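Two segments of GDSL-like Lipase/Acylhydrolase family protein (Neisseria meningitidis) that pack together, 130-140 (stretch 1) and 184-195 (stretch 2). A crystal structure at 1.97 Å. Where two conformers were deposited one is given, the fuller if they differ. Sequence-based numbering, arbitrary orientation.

Stretch 1 (130-140) GSGGSMTLTAS
Stretch 2 184-195: ALPLTIHTEMPW

Strands 133-139 and 187-191 run antiparallel, at 168°, with their axes 4.6 Å apart at closest approach. Gly-133 pairs with Thr-191, Met-135 with Ile-189 and Leu-137 with Leu-187. In each pair both backbone N-H groups and both carbonyls are satisfied by the partner. The distances are Gly-133 N to Thr-191 O 2.9 Å and Thr-191 N to Gly-133 O 2.9 Å; Met-135 N to Ile-189 O 3.0 Å and Ile-189 N to Met-135 O 2.8 Å; Leu-137 N to Leu-187 O 2.7 Å and Leu-187 N to Leu-137 O 2.9 Å. Beyond the strands, Gly-132 N donates to Glu-192 O at 3.1 Å. Water 1 accepts from Gly-130 N (2.7 Å) and donates to Trp-195 O (3.2 Å).

Ser-134 and Thr-136 face the same side as His-190 and Thr-188. Thr-136 OG1 and Thr-188 OG1 hydrogen-bond at 3.1 Å, with both side chains m. Ser-134 (t) places OG at the His-190 ring edge, 3.5 Å from CD2.

Leu-137, Leu-187 and Ile-189 share the other face. Leu-137 CD1 lies 4.2 Å from Ile-189 CD1. Gly-133 has no CB; an ideal one would clash with Thr-191 OG1 at 2.3 Å. Gly-130 and Gly-132 have positive phi (77° and 59°). A cis peptide precedes Pro-186.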

# COMPACT_ATOMS: atom_id res chain seq x y z
N GLY A 130 -17.05 -16.47 8.48
CA GLY A 130 -17.84 -17.63 8.83
C GLY A 130 -18.70 -17.30 10.05
O GLY A 130 -18.52 -16.25 10.67
N SER A 131 -19.62 -18.19 10.40
CA SER A 131 -20.34 -18.03 11.66
C SER A 131 -19.43 -18.51 12.77
O SER A 131 -18.53 -19.31 12.53
CB SER A 131 -21.64 -18.83 11.63
OG SER A 131 -21.38 -20.20 11.33
N GLY A 132 -19.63 -18.03 13.99
CA GLY A 132 -18.75 -18.38 15.08
C GLY A 132 -17.31 -17.99 14.77
O GLY A 132 -16.36 -18.64 15.23
N GLY A 133 -17.15 -16.92 13.98
CA GLY A 133 -15.84 -16.45 13.54
C GLY A 133 -15.06 -15.67 14.57
O GLY A 133 -15.64 -14.96 15.40
N SER A 134 -13.74 -15.78 14.52
CA SER A 134 -12.89 -15.11 15.49
C SER A 134 -11.54 -14.70 14.90
O SER A 134 -10.93 -15.46 14.15
CB SER A 134 -12.67 -16.03 16.70
OG SER A 134 -11.86 -15.39 17.67
N MET A 135 -11.09 -13.49 15.22
CA MET A 135 -9.78 -13.02 14.78
C MET A 135 -9.18 -12.11 15.84
O MET A 135 -9.83 -11.18 16.31
CB MET A 135 -9.86 -12.27 13.44
CG MET A 135 -8.51 -11.73 12.95
SD MET A 135 -7.28 -13.03 12.68
CE MET A 135 -8.06 -13.97 11.36
N THR A 136 -7.94 -12.39 16.21
CA THR A 136 -7.22 -11.52 17.14
C THR A 136 -6.00 -10.92 16.44
O THR A 136 -5.19 -11.64 15.85
CB THR A 136 -6.80 -12.29 18.42
OG1 THR A 136 -7.96 -12.87 19.03
CG2 THR A 136 -6.15 -11.35 19.41
N LEU A 137 -5.87 -9.61 16.50
CA LEU A 137 -4.70 -8.95 15.93
C LEU A 137 -3.83 -8.43 17.05
O LEU A 137 -4.30 -7.69 17.94
CB LEU A 137 -5.10 -7.80 15.00
CG LEU A 137 -5.94 -8.17 13.78
CD1 LEU A 137 -7.41 -8.03 14.09
CD2 LEU A 137 -5.56 -7.25 12.63
N THR A 138 -2.57 -8.84 17.02
CA THR A 138 -1.60 -8.47 18.04
C THR A 138 -0.48 -7.68 17.39
O THR A 138 0.12 -8.13 16.41
CB THR A 138 -1.03 -9.72 18.74
OG1 THR A 138 -2.10 -10.49 19.29
CG2 THR A 138 -0.06 -9.33 19.85
N ALA A 139 -0.20 -6.50 17.93
CA ALA A 139 0.84 -5.64 17.39
C ALA A 139 2.21 -6.24 17.66
O ALA A 139 2.48 -6.68 18.78
CB ALA A 139 0.75 -4.26 18.01
N SER A 140 3.05 -6.29 16.64
CA SER A 140 4.42 -6.79 16.78
C SER A 140 5.26 -5.91 17.72
O SER A 140 6.19 -6.40 18.36
CB SER A 140 5.09 -6.93 15.41
OG SER A 140 4.44 -7.92 14.62
N ALA A 184 -8.46 -1.23 22.00
CA ALA A 184 -7.02 -1.31 22.16
C ALA A 184 -6.48 -2.55 21.46
O ALA A 184 -7.25 -3.36 20.93
CB ALA A 184 -6.65 -1.32 23.64
N LEU A 185 -5.16 -2.68 21.45
CA LEU A 185 -4.52 -3.91 20.99
C LEU A 185 -4.04 -4.68 22.22
O LEU A 185 -3.60 -4.07 23.19
CB LEU A 185 -3.36 -3.58 20.05
CG LEU A 185 -3.78 -3.12 18.64
CD1 LEU A 185 -2.70 -2.31 17.96
CD2 LEU A 185 -4.12 -4.32 17.78
N PRO A 186 -4.15 -6.03 22.20
CA PRO A 186 -4.66 -6.90 21.14
C PRO A 186 -6.14 -6.68 20.85
O PRO A 186 -6.91 -6.36 21.74
CB PRO A 186 -4.45 -8.31 21.71
CG PRO A 186 -3.40 -8.16 22.75
CD PRO A 186 -3.63 -6.80 23.35
N LEU A 187 -6.50 -6.86 19.59
CA LEU A 187 -7.83 -6.54 19.11
C LEU A 187 -8.50 -7.85 18.73
O LEU A 187 -7.99 -8.57 17.89
CB LEU A 187 -7.71 -5.68 17.85
CG LEU A 187 -8.97 -5.13 17.20
CD1 LEU A 187 -9.66 -4.28 18.22
CD2 LEU A 187 -8.62 -4.29 15.98
N THR A 188 -9.64 -8.15 19.35
CA THR A 188 -10.35 -9.40 19.07
C THR A 188 -11.72 -9.11 18.48
O THR A 188 -12.51 -8.38 19.06
CB THR A 188 -10.48 -10.27 20.32
OG1 THR A 188 -9.17 -10.66 20.75
CG2 THR A 188 -11.29 -11.53 20.03
N ILE A 189 -11.98 -9.68 17.30
CA ILE A 189 -13.21 -9.44 16.58
C ILE A 189 -13.96 -10.76 16.42
O ILE A 189 -13.41 -11.74 15.92
CB ILE A 189 -12.92 -8.84 15.18
CG1 ILE A 189 -12.09 -7.56 15.33
CG2 ILE A 189 -14.21 -8.57 14.43
CD1 ILE A 189 -11.47 -7.09 14.04
N HIS A 190 -15.22 -10.75 16.86
CA HIS A 190 -16.05 -11.95 16.88
C HIS A 190 -17.24 -11.76 15.96
O HIS A 190 -17.89 -10.72 15.99
CB HIS A 190 -16.57 -12.21 18.31
CG HIS A 190 -15.54 -12.77 19.25
ND1 HIS A 190 -15.67 -12.71 20.62
CD2 HIS A 190 -14.38 -13.42 19.01
CE1 HIS A 190 -14.63 -13.29 21.19
NE2 HIS A 190 -13.83 -13.73 20.23
N THR A 191 -17.52 -12.76 15.13
CA THR A 191 -18.67 -12.67 14.23
C THR A 191 -19.61 -13.85 14.44
O THR A 191 -19.29 -14.99 14.09
CB THR A 191 -18.25 -12.61 12.74
OG1 THR A 191 -17.45 -13.75 12.42
CG2 THR A 191 -17.44 -11.36 12.47
N GLU A 192 -20.78 -13.57 15.01
CA GLU A 192 -21.77 -14.61 15.22
C GLU A 192 -22.21 -15.18 13.88
O GLU A 192 -22.20 -16.39 13.69
CB GLU A 192 -22.96 -14.08 16.02
CG GLU A 192 -24.23 -14.94 15.94
CD GLU A 192 -24.13 -16.27 16.69
OE1 GLU A 192 -23.06 -16.58 17.27
OE2 GLU A 192 -25.14 -17.00 16.68
N MET A 193 -22.60 -14.30 12.96
CA MET A 193 -22.96 -14.69 11.60
C MET A 193 -21.88 -14.22 10.59
O MET A 193 -21.02 -13.41 10.94
CB MET A 193 -24.35 -14.14 11.24
CG MET A 193 -25.52 -14.94 11.86
SD MET A 193 -25.70 -16.64 11.23
CE MET A 193 -24.96 -17.57 12.56
N PRO A 194 -21.91 -14.76 9.36
CA PRO A 194 -20.80 -14.47 8.43
C PRO A 194 -20.74 -13.04 7.91
O PRO A 194 -21.76 -12.44 7.58
CB PRO A 194 -21.09 -15.40 7.24
CG PRO A 194 -21.92 -16.52 7.83
CD PRO A 194 -22.79 -15.82 8.84
N TRP A 195 -19.51 -12.53 7.80
CA TRP A 195 -19.21 -11.27 7.15
C TRP A 195 -18.06 -11.47 6.17
O TRP A 195 -17.28 -12.42 6.32
CB TRP A 195 -18.67 -10.27 8.16
CG TRP A 195 -19.60 -9.73 9.18
CD1 TRP A 195 -20.13 -10.38 10.26
CD2 TRP A 195 -20.06 -8.37 9.28
NE1 TRP A 195 -20.92 -9.53 11.00
CE2 TRP A 195 -20.88 -8.28 10.42
CE3 TRP A 195 -19.86 -7.23 8.50
CZ2 TRP A 195 -21.50 -7.09 10.80
CZ3 TRP A 195 -20.48 -6.05 8.87
CH2 TRP A 195 -21.29 -5.99 10.02
O HOH W 1 -17.87 -15.54 6.05